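Local coordinates for hypothetical protein (Giardia lamblia, PDB 3I3F) that is of unknown function but belongs to the endoribonuclease L-PSP (YjgF-like) family and binds pentanoic acid, at residues Gly46-Lys49 and Ser50-His54; Thr64-Asn67 and Ile68-Cys71; Glu98-Phe101 and Asn102-Tyr105; Gly56-Glu59 and Gln60-Thr64. One frame throughout, in Å; residues are numbered along the deposited sequence.

Interaction 1: Gly46-Lys49 and Ser50-His54; sequences GIDK and SGTLH
Ile-47 and Leu-53 form a single backbone bridge, their CA atoms 4.3 Å apart, and a type I beta turn from Asp-48 to Gly-51 reverses the chain beside it. Two backbone bonds flank the bridge: Asp-48 N to Thr-52 O, and His-54 N to Gly-46 O, which is nearly straight at 175°. Gly-51 takes a positive phi in the last place of the turn. The carboxylate of Asp-48 carries most of the side-chain contact. Its CG lies between the backbone N and the carbonyl carbon (chi1 63°), which turns the group back over the turn. Ser-50 OG donates to Asp-48 OD1 at 2.6 Å on the syn side. Thr-52 N reaches Asp-48 OD1 at 3.1 Å from the opposite face of the carboxylate. The other oxygen, Asp-48 OD2, takes His-54 NE2 at 3.0 Å. The bond leaves in the imidazole plane, and the ring and carboxylate stand almost perpendicular, 83° apart. A water also donates to Asp-48 OD2 at 2.7 Å. Elsewhere, Ile-47 CG1 meets Leu-53 CD1 at 3.6 Å. Asp-48 adds to the backbone bonds that close this turn before helix 56-74; its negative charge would probably favour a protonated His-54.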
loop_
_atom_site.group_PDB
_atom_site.type_symbol
_atom_site.label_atom_id
_atom_site.label_comp_id
_atom_site.label_asym_id
_atom_site.label_seq_id
_atom_site.Cartn_x
_atom_site.Cartn_y
_atom_site.Cartn_z
ATOM N N GLY A 46 14.492 -6.221 -9.162
ATOM C CA GLY A 46 15.307 -6.387 -10.366
ATOM C C GLY A 46 16.121 -7.666 -10.421
ATOM O O GLY A 46 17.315 -7.632 -10.719
ATOM N N ILE A 47 15.466 -8.794 -10.151
ATOM C CA ILE A 47 16.097 -10.110 -10.163
ATOM C C ILE A 47 15.510 -10.911 -11.320
ATOM O O ILE A 47 14.290 -10.949 -11.496
ATOM C CB ILE A 47 15.854 -10.843 -8.827
ATOM C CG1 ILE A 47 16.532 -10.081 -7.682
ATOM C CG2 ILE A 47 16.369 -12.280 -8.893
ATOM C CD1 ILE A 47 16.208 -10.612 -6.302
ATOM N N ASP A 48 16.376 -11.536 -12.118
ATOM C CA ASP A 48 15.922 -12.309 -13.277
ATOM C C ASP A 48 15.564 -13.738 -12.863
ATOM O O ASP A 48 15.703 -14.101 -11.692
ATOM C CB ASP A 48 16.950 -12.268 -14.427
ATOM C CG ASP A 48 18.291 -12.892 -14.065
ATOM O OD1 ASP A 48 18.343 -13.798 -13.211
ATOM O OD2 ASP A 48 19.305 -12.466 -14.662
ATOM N N LYS A 49 15.090 -14.537 -13.816
ATOM C CA LYS A 49 14.614 -15.894 -13.526
ATOM C C LYS A 49 15.700 -16.791 -12.918
ATOM O O LYS A 49 15.399 -17.654 -12.091
ATOM C CB LYS A 49 14.022 -16.533 -14.791
ATOM C CG LYS A 49 13.675 -18.018 -14.678
ATOM C CD LYS A 49 12.656 -18.314 -13.588
ATOM C CE LYS A 49 12.533 -19.814 -13.378
ATOM N NZ LYS A 49 11.483 -20.170 -12.391
ATOM N N SER A 50 16.955 -16.576 -13.311
ATOM C CA SER A 50 18.075 -17.349 -12.763
ATOM C C SER A 50 18.390 -16.994 -11.306
ATOM O O SER A 50 19.191 -17.673 -10.667
ATOM C CB SER A 50 19.334 -17.171 -13.619
ATOM O OG SER A 50 19.922 -15.894 -13.429
ATOM N N GLY A 51 17.769 -15.932 -10.790
ATOM C CA GLY A 51 17.968 -15.503 -9.406
ATOM C C GLY A 51 19.063 -14.461 -9.254
ATOM O O GLY A 51 19.487 -14.162 -8.138
ATOM N N THR A 52 19.514 -13.903 -10.376
ATOM C CA THR A 52 20.587 -12.915 -10.379
ATOM C C THR A 52 20.021 -11.505 -10.241
ATOM O O THR A 52 19.176 -11.091 -11.036
ATOM C CB THR A 52 21.413 -12.995 -11.680
ATOM O OG1 THR A 52 21.997 -14.298 -11.798
ATOM C CG2 THR A 52 22.515 -11.945 -11.686
ATOM N N LEU A 53 20.493 -10.783 -9.229
ATOM C CA LEU A 53 20.153 -9.375 -9.050
ATOM C C LEU A 53 20.996 -8.545 -10.011
ATOM O O LEU A 53 22.226 -8.582 -9.956
ATOM C CB LEU A 53 20.425 -8.941 -7.607
ATOM C CG LEU A 53 20.123 -7.482 -7.247
ATOM C CD1 LEU A 53 18.636 -7.175 -7.380
ATOM C CD2 LEU A 53 20.612 -7.181 -5.839
ATOM N N HIS A 54 20.333 -7.799 -10.891
ATOM C CA HIS A 54 21.032 -6.988 -11.889
ATOM C C HIS A 54 21.758 -5.811 -11.237
ATOM O O HIS A 54 21.405 -5.383 -10.135
ATOM C CB HIS A 54 20.059 -6.513 -12.973
ATOM C CG HIS A 54 19.664 -7.591 -13.935
ATOM N ND1 HIS A 54 19.458 -7.355 -15.278
ATOM C CD2 HIS A 54 19.467 -8.919 -13.754
ATOM C CE1 HIS A 54 19.134 -8.487 -15.878
ATOM N NE2 HIS A 54 19.135 -9.452 -14.975
HETATM O O HOH W 1 21.505 -13.792 -15.458
#

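Interaction 2: Thr64-Asn67 and Ile68-Cys71; sequences TFDN and IRKC
Thr-64 accepts Ile-68 N at its carbonyl, and its CG2 lies alongside Ile-68 CD1, 4.1 Å away. Phe-65 comes next, with its carbonyl bonded to Arg-69 N. Its ring runs the same way as the Ile-68 side chain, and CD1 of Phe-65 lies 3.8 Å from CD1 of Ile-68. Both side chains reach Val-133 of strand 131-139, so this is the face of helix 56-74 that packs on the sheet. Asp-66 is on another side of the helix, in a salt-bridge network of i to i+3 and i to i+4 pairs. With CG anti to the backbone N (chi1 -168°), its carboxylate leans toward the following turn. Arg-69 NH2 meets Asp-66 OD1 at 3.0 Å on the syn side, and OD1 lies in the guanidinium plane. Lys-70 NZ meets Asp-66 OD2 at 3.1 Å, also syn, and has a second carboxylate partner in Asp-22. A water joins Asp-66 OD1 (2.7 Å) to Arg-69 NE (2.7 Å). Asn-67 gives its carbonyl to Cys-71 N at 2.9 Å. In its side chain, ND2 bonds to Ile-47 O of the preceding loop, and OD1 to Gln-63 NE2 one turn earlier on the helix.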
loop_
_atom_site.group_PDB
_atom_site.type_symbol
_atom_site.label_atom_id
_atom_site.label_comp_id
_atom_site.label_asym_id
_atom_site.label_seq_id
_atom_site.Cartn_x
_atom_site.Cartn_y
_atom_site.Cartn_z
ATOM N N THR A 64 12.687 -5.166 -13.138
ATOM C CA THR A 64 11.495 -5.098 -12.293
ATOM C C THR A 64 10.221 -4.979 -13.126
ATOM O O THR A 64 9.259 -5.710 -12.898
ATOM C CB THR A 64 11.574 -3.920 -11.299
ATOM O OG1 THR A 64 12.663 -4.132 -10.396
ATOM C CG2 THR A 64 10.281 -3.792 -10.499
ATOM N N PHE A 65 10.218 -4.071 -14.097
ATOM C CA PHE A 65 9.025 -3.877 -14.914
ATOM C C PHE A 65 8.822 -4.981 -15.949
ATOM O O PHE A 65 7.689 -5.258 -16.332
ATOM C CB PHE A 65 9.007 -2.479 -15.537
ATOM C CG PHE A 65 8.640 -1.409 -14.550
ATOM C CD1 PHE A 65 7.336 -1.311 -14.079
ATOM C CD2 PHE A 65 9.595 -0.535 -14.054
ATOM C CE1 PHE A 65 6.986 -0.346 -13.151
ATOM C CE2 PHE A 65 9.249 0.438 -13.125
ATOM C CZ PHE A 65 7.943 0.527 -12.670
ATOM N N ASP A 66 9.905 -5.631 -16.371
ATOM C CA ASP A 66 9.791 -6.834 -17.196
ATOM C C ASP A 66 9.099 -7.951 -16.408
ATOM O O ASP A 66 8.213 -8.623 -16.932
ATOM C CB ASP A 66 11.165 -7.304 -17.687
ATOM C CG ASP A 66 11.067 -8.356 -18.780
ATOM O OD1 ASP A 66 10.353 -8.119 -19.778
ATOM O OD2 ASP A 66 11.718 -9.414 -18.645
ATOM N N ASN A 67 9.507 -8.136 -15.151
ATOM C CA ASN A 67 8.853 -9.096 -14.256
ATOM C C ASN A 67 7.363 -8.801 -14.095
ATOM O O ASN A 67 6.529 -9.700 -14.197
ATOM C CB ASN A 67 9.518 -9.100 -12.873
ATOM C CG ASN A 67 10.919 -9.693 -12.886
ATOM O OD1 ASN A 67 11.340 -10.322 -13.858
ATOM N ND2 ASN A 67 11.645 -9.499 -11.792
ATOM N N ILE A 68 7.037 -7.535 -13.848
ATOM C CA ILE A 68 5.648 -7.105 -13.702
ATOM C C ILE A 68 4.846 -7.365 -14.978
ATOM O O ILE A 68 3.740 -7.899 -14.918
ATOM C CB ILE A 68 5.558 -5.610 -13.314
ATOM C CG1 ILE A 68 6.058 -5.409 -11.881
ATOM C CG2 ILE A 68 4.127 -5.100 -13.435
ATOM C CD1 ILE A 68 6.324 -3.968 -11.516
ATOM N N ARG A 69 5.412 -7.006 -16.129
ATOM C CA ARG A 69 4.750 -7.235 -17.416
ATOM C C ARG A 69 4.444 -8.719 -17.627
ATOM O O ARG A 69 3.323 -9.081 -17.982
ATOM C CB ARG A 69 5.615 -6.718 -18.570
ATOM C CG ARG A 69 4.962 -6.846 -19.950
ATOM C CD ARG A 69 5.923 -6.498 -21.080
ATOM N NE ARG A 69 7.093 -7.378 -21.109
ATOM C CZ ARG A 69 7.109 -8.624 -21.586
ATOM N NH1 ARG A 69 6.012 -9.184 -22.092
ATOM N NH2 ARG A 69 8.239 -9.323 -21.555
ATOM N N LYS A 70 5.444 -9.569 -17.409
ATOM C CA LYS A 70 5.281 -11.010 -17.601
ATOM C C LYS A 70 4.242 -11.602 -16.650
ATOM O O LYS A 70 3.410 -12.407 -17.063
ATOM C CB LYS A 70 6.619 -11.734 -17.442
ATOM C CG LYS A 70 7.586 -11.493 -18.588
ATOM C CD LYS A 70 8.874 -12.264 -18.388
ATOM C CE LYS A 70 9.888 -11.947 -19.473
ATOM N NZ LYS A 70 11.257 -12.410 -19.107
ATOM N N CYS A 71 4.286 -11.200 -15.382
ATOM C CA CYS A 71 3.305 -11.674 -14.405
ATOM C C CYS A 71 1.885 -11.283 -14.801
ATOM O O CYS A 71 0.978 -12.116 -14.773
ATOM C CB CYS A 71 3.614 -11.132 -13.008
ATOM S SG CYS A 71 5.023 -11.912 -12.206
HETATM O O HOH W 2 9.183 -5.784 -20.584
HETATM O O HOH W 3 11.584 -12.344 -15.954
#

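Interaction 3: Glu98-Phe101 and Asn102-Tyr105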
loop_
_atom_site.group_PDB
_atom_site.type_symbol
_atom_site.label_atom_id
_atom_site.label_comp_id
_atom_site.label_asym_id
_atom_site.label_seq_id
_atom_site.Cartn_x
_atom_site.Cartn_y
_atom_site.Cartn_z
ATOM N N GLU A 98 17.398 8.515 -8.762
ATOM C CA GLU A 98 15.947 8.703 -8.683
ATOM C C GLU A 98 15.396 9.287 -9.983
ATOM O O GLU A 98 14.357 8.844 -10.473
ATOM C CB GLU A 98 15.555 9.596 -7.500
ATOM C CG GLU A 98 14.062 9.950 -7.481
ATOM C CD GLU A 98 13.559 10.458 -6.140
ATOM O OE1 GLU A 98 14.359 10.583 -5.188
ATOM O OE2 GLU A 98 12.342 10.734 -6.041
ATOM N N ALA A 99 16.092 10.276 -10.540
ATOM C CA ALA A 99 15.676 10.885 -11.801
ATOM C C ALA A 99 15.730 9.876 -12.943
ATOM O O ALA A 99 14.838 9.854 -13.790
ATOM C CB ALA A 99 16.537 12.105 -12.126
ATOM N N ARG A 100 16.768 9.041 -12.962
ATOM C CA ARG A 100 16.891 8.014 -13.995
ATOM C C ARG A 100 15.752 7.000 -13.893
ATOM O O ARG A 100 15.213 6.560 -14.909
ATOM C CB ARG A 100 18.254 7.307 -13.929
ATOM C CG ARG A 100 18.495 6.279 -15.045
ATOM C CD ARG A 100 18.188 6.860 -16.417
ATOM N NE ARG A 100 18.510 5.956 -17.519
ATOM C CZ ARG A 100 18.032 6.083 -18.756
ATOM N NH1 ARG A 100 17.199 7.074 -19.066
ATOM N NH2 ARG A 100 18.383 5.213 -19.697
ATOM N N PHE A 101 15.373 6.645 -12.668
ATOM C CA PHE A 101 14.230 5.761 -12.476
ATOM C C PHE A 101 12.984 6.313 -13.163
ATOM O O PHE A 101 12.286 5.581 -13.863
ATOM C CB PHE A 101 13.928 5.519 -10.996
ATOM C CG PHE A 101 12.623 4.816 -10.776
ATOM C CD1 PHE A 101 12.546 3.435 -10.860
ATOM C CD2 PHE A 101 11.460 5.537 -10.545
ATOM C CE1 PHE A 101 11.334 2.784 -10.687
ATOM C CE2 PHE A 101 10.247 4.892 -10.377
ATOM C CZ PHE A 101 10.184 3.517 -10.447
ATOM N N ASN A 102 12.702 7.596 -12.955
ATOM C CA ASN A 102 11.508 8.206 -13.545
ATOM C C ASN A 102 11.574 8.306 -15.069
ATOM O O ASN A 102 10.558 8.151 -15.744
ATOM C CB ASN A 102 11.221 9.570 -12.913
ATOM C CG ASN A 102 10.686 9.448 -11.500
ATOM O OD1 ASN A 102 9.832 8.603 -11.221
ATOM N ND2 ASN A 102 11.186 10.286 -10.600
ATOM N N GLU A 103 12.768 8.538 -15.608
ATOM C CA GLU A 103 12.960 8.514 -17.057
ATOM C C GLU A 103 12.604 7.137 -17.615
ATOM O O GLU A 103 11.887 7.031 -18.611
ATOM C CB GLU A 103 14.404 8.862 -17.423
ATOM C CG GLU A 103 14.792 10.294 -17.081
ATOM C CD GLU A 103 16.271 10.590 -17.272
ATOM O OE1 GLU A 103 17.066 9.651 -17.497
ATOM O OE2 GLU A 103 16.643 11.778 -17.181
ATOM N N LEU A 104 13.102 6.089 -16.961
ATOM C CA LEU A 104 12.812 4.711 -17.364
ATOM C C LEU A 104 11.337 4.364 -17.158
ATOM O O LEU A 104 10.735 3.673 -17.979
ATOM C CB LEU A 104 13.692 3.729 -16.587
ATOM C CG LEU A 104 15.189 3.829 -16.882
ATOM C CD1 LEU A 104 15.994 3.143 -15.793
ATOM C CD2 LEU A 104 15.502 3.239 -18.250
ATOM N N TYR A 105 10.763 4.857 -16.063
ATOM C CA TYR A 105 9.346 4.653 -15.768
ATOM C C TYR A 105 8.465 5.167 -16.905
ATOM O O TYR A 105 7.503 4.509 -17.303
ATOM C CB TYR A 105 8.977 5.367 -14.465
ATOM C CG TYR A 105 7.577 5.081 -13.983
ATOM C CD1 TYR A 105 7.311 3.967 -13.196
ATOM C CD2 TYR A 105 6.520 5.927 -14.305
ATOM C CE1 TYR A 105 6.029 3.698 -12.743
ATOM C CE2 TYR A 105 5.235 5.666 -13.857
ATOM C CZ TYR A 105 4.995 4.548 -13.074
ATOM O OH TYR A 105 3.725 4.276 -12.619
HETATM O O HOH W 4 10.372 9.680 -7.864
#
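Arg-100 and Glu-103 form a salt bridge one turn apart on helix 95-108, with Arg-100 NH1 3.0 Å from Glu-103 OE1. The Arg-100 chain bends at chi2 (50°), which carries the guanidinium forward, toward the next turn, beside Glu-103 and Leu-104. The chain of Glu-103 is extended beyond CG and crosses it at about a right angle. The flat groups are 79° apart, and NH1 meets OE1 on the anti side. Only one carboxylate oxygen therefore takes part across this contact. Leu-104 covers one guanidinium face, its CD2 3.7 Å above the plane and over the centre. Arg-100 NH2 has a further salt bridge to Glu-58 on helix 56-74.

Phe-101 and Tyr-105 both have CG anti to the backbone N and point the same way. Their rings meet obliquely, with Phe-101 CZ 4.0 Å from Tyr-105 CD1. Asn-102 OD1 comes within 3.5 Å of Phe-101 CD2, but its hydrogen bond goes to Arg-118. Arg-118 lines a pentanoic acid pocket, so Asn-102 is probably a second-shell residue there. A water links Asn-102 ND2 (2.9 Å) to Glu-98 OE2 (2.9 Å), and Glu-98 OE1 pairs with Arg-122. This helix is the crossover of the beta-alpha-beta unit between strands 82-90 and 117-123. Two carboxylates, Glu-103 and Glu-58, grip the guanidinium of Arg-100, so its charge is probably well balanced and its rotation restricted.

Interaction 4: Gly56-Glu59 and Gln60-Thr64; sequences GLEE and QTRQT
Leu-57 O takes two bonds from one residue, Thr-61. The hydroxyl OG1 of Thr-61 donates to Leu-57 O at 2.7 Å, and the backbone N of Thr-61 reaches the same oxygen at 2.9 Å. The two donors come from opposite faces of the carbonyl plane, with OG1 well above it. The hydroxyl gets there because OG1 is anti to the carbonyl carbon (chi1 -62°), beside its own backbone N. The Leu-57 side chain crosses that of Thr-61 obliquely, with Leu-57 CD2 3.5 Å from Thr-61 OG1. Nearby, Phe-101 of helix 95-108 packs on both residues.

Thr-64 repeats the arrangement with the same first torsion: its OG1 donates to Gln-60 O at 2.8 Å, again opposite its N. Each buried hydroxyl thus finds an acceptor within the helix.

Glu-58 and Arg-62 lie side by side, one turn apart. In one of the two modelled conformers of Arg-62, Glu-58 OE2 sits at the guanidinium edge, in its plane, 3.4 Å from both Arg-62 NE and Arg-62 NH2. Both bonds are weak, and the planes are 32° apart. The stronger partner of Glu-58 is Arg-100. The amide of Gln-60 is held outside the helix, OE1 by Leu-130 N and NE2 by the carbonyls of His-54 and Gly-128. Backbone bonds run from Gln-60 N to Gly-56 O and from Gln-63 N to Glu-59 O. Threonine hydroxyls bonded to the carbonyl four residues back are a common feature within alpha-helices; here they lie in the N-terminal part of helix 56-74, on faces turned to helix 95-108 and strand 131-139.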
loop_
_atom_site.group_PDB
_atom_site.type_symbol
_atom_site.label_atom_id
_atom_site.label_comp_id
_atom_site.label_asym_id
_atom_site.label_seq_id
_atom_site.Cartn_x
_atom_site.Cartn_y
_atom_site.Cartn_z
ATOM N N GLY A 56 23.034 -2.054 -10.710
ATOM C CA GLY A 56 22.708 -0.646 -10.902
ATOM C C GLY A 56 21.220 -0.375 -10.989
ATOM O O GLY A 56 20.420 -1.275 -11.260
ATOM N N LEU A 57 20.861 0.885 -10.770
ATOM C CA LEU A 57 19.468 1.318 -10.739
ATOM C C LEU A 57 18.750 1.036 -12.057
ATOM O O LEU A 57 17.634 0.525 -12.061
ATOM C CB LEU A 57 19.395 2.815 -10.404
ATOM C CG LEU A 57 18.027 3.504 -10.301
ATOM C CD1 LEU A 57 17.483 3.875 -11.683
ATOM C CD2 LEU A 57 17.023 2.659 -9.523
ATOM N N GLU A 58 19.395 1.360 -13.172
ATOM C CA GLU A 58 18.761 1.227 -14.480
ATOM C C GLU A 58 18.380 -0.220 -14.806
ATOM O O GLU A 58 17.234 -0.496 -15.161
ATOM C CB GLU A 58 19.656 1.810 -15.578
ATOM C CG GLU A 58 19.101 1.622 -16.983
ATOM C CD GLU A 58 19.656 2.611 -17.993
ATOM O OE1 GLU A 58 20.485 3.473 -17.628
ATOM O OE2 GLU A 58 19.247 2.525 -19.169
ATOM N N GLU A 59 19.334 -1.138 -14.680
ATOM C CA GLU A 59 19.079 -2.541 -15.009
ATOM C C GLU A 59 18.112 -3.206 -14.026
ATOM O O GLU A 59 17.300 -4.038 -14.429
ATOM C CB GLU A 59 20.391 -3.326 -15.111
ATOM C CG GLU A 59 21.310 -2.847 -16.240
ATOM C CD GLU A 59 20.661 -2.916 -17.616
ATOM O OE1 GLU A 59 19.915 -3.880 -17.884
ATOM O OE2 GLU A 59 20.902 -2.001 -18.433
ATOM N N GLN A 60 18.184 -2.839 -12.748
ATOM C CA GLN A 60 17.195 -3.324 -11.780
ATOM C C GLN A 60 15.796 -2.818 -12.119
ATOM O O GLN A 60 14.823 -3.561 -12.000
ATOM C CB GLN A 60 17.563 -2.928 -10.347
ATOM C CG GLN A 60 18.700 -3.750 -9.763
ATOM C CD GLN A 60 18.914 -3.512 -8.277
ATOM O OE1 GLN A 60 17.993 -3.126 -7.553
ATOM N NE2 GLN A 60 20.135 -3.753 -7.813
ATOM N N THR A 61 15.700 -1.562 -12.552
ATOM C CA THR A 61 14.415 -0.973 -12.923
ATOM C C THR A 61 13.813 -1.674 -14.139
ATOM O O THR A 61 12.635 -2.032 -14.126
ATOM C CB THR A 61 14.546 0.539 -13.194
ATOM O OG1 THR A 61 14.982 1.196 -11.998
ATOM C CG2 THR A 61 13.214 1.132 -13.638
ATOM N N ARG A 62 14.618 -1.888 -15.177
ATOM C CA ARG A 62 14.142 -2.562 -16.385
ATOM C C ARG A 62 13.688 -3.990 -16.079
ATOM O O ARG A 62 12.651 -4.437 -16.564
ATOM C CB ARG A 62 15.228 -2.571 -17.465
ATOM C CG ARG A 62 15.530 -1.199 -18.050
ATOM C CD ARG A 62 16.611 -1.270 -19.120
ATOM N NE ARG A 62 16.926 0.043 -19.678
ATOM C CZ ARG A 62 16.222 0.637 -20.638
ATOM N NH1 ARG A 62 15.156 0.037 -21.148
ATOM N NH2 ARG A 62 16.583 1.832 -21.090
ATOM N N GLN A 63 14.467 -4.702 -15.266
ATOM C CA GLN A 63 14.128 -6.073 -14.889
ATOM C C GLN A 63 12.849 -6.128 -14.045
ATOM O O GLN A 63 12.029 -7.027 -14.223
ATOM C CB GLN A 63 15.291 -6.734 -14.142
ATOM C CG GLN A 63 15.070 -8.208 -13.813
ATOM C CD GLN A 63 14.996 -9.075 -15.054
ATOM O OE1 GLN A 63 15.944 -9.129 -15.837
ATOM N NE2 GLN A 63 13.872 -9.757 -15.240
ATOM N N THR A 64 12.687 -5.166 -13.138
ATOM C CA THR A 64 11.495 -5.098 -12.293
ATOM C C THR A 64 10.221 -4.979 -13.126
ATOM O O THR A 64 9.259 -5.710 -12.898
ATOM C CB THR A 64 11.574 -3.920 -11.299
ATOM O OG1 THR A 64 12.663 -4.132 -10.396
ATOM C CG2 THR A 64 10.281 -3.792 -10.499
#

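How the interactions relate
Along the chain the order is interaction 1, interaction 4, interaction 2, interaction 3. Interactions 4 and 2 share helix 56-74 and Thr-64, with centres 11 Å apart. Interaction 1 is the loop before that helix. It touches interaction 4 through His-54 O and Gln-60 NE2, and interaction 2 through Ile-47 O and Asn-67 ND2. Interaction 3 lies on helix 95-108. It meets interaction 4 through the Arg-100 to Glu-58 salt bridge and interaction 2 through Phe-65 against Phe-101 and Tyr-105. Interactions 1 and 3 do not touch; their centres are 20 Å apart. Helix 56-74 therefore joins the surface loop to the second helix, and both helices pack on the mixed sheet.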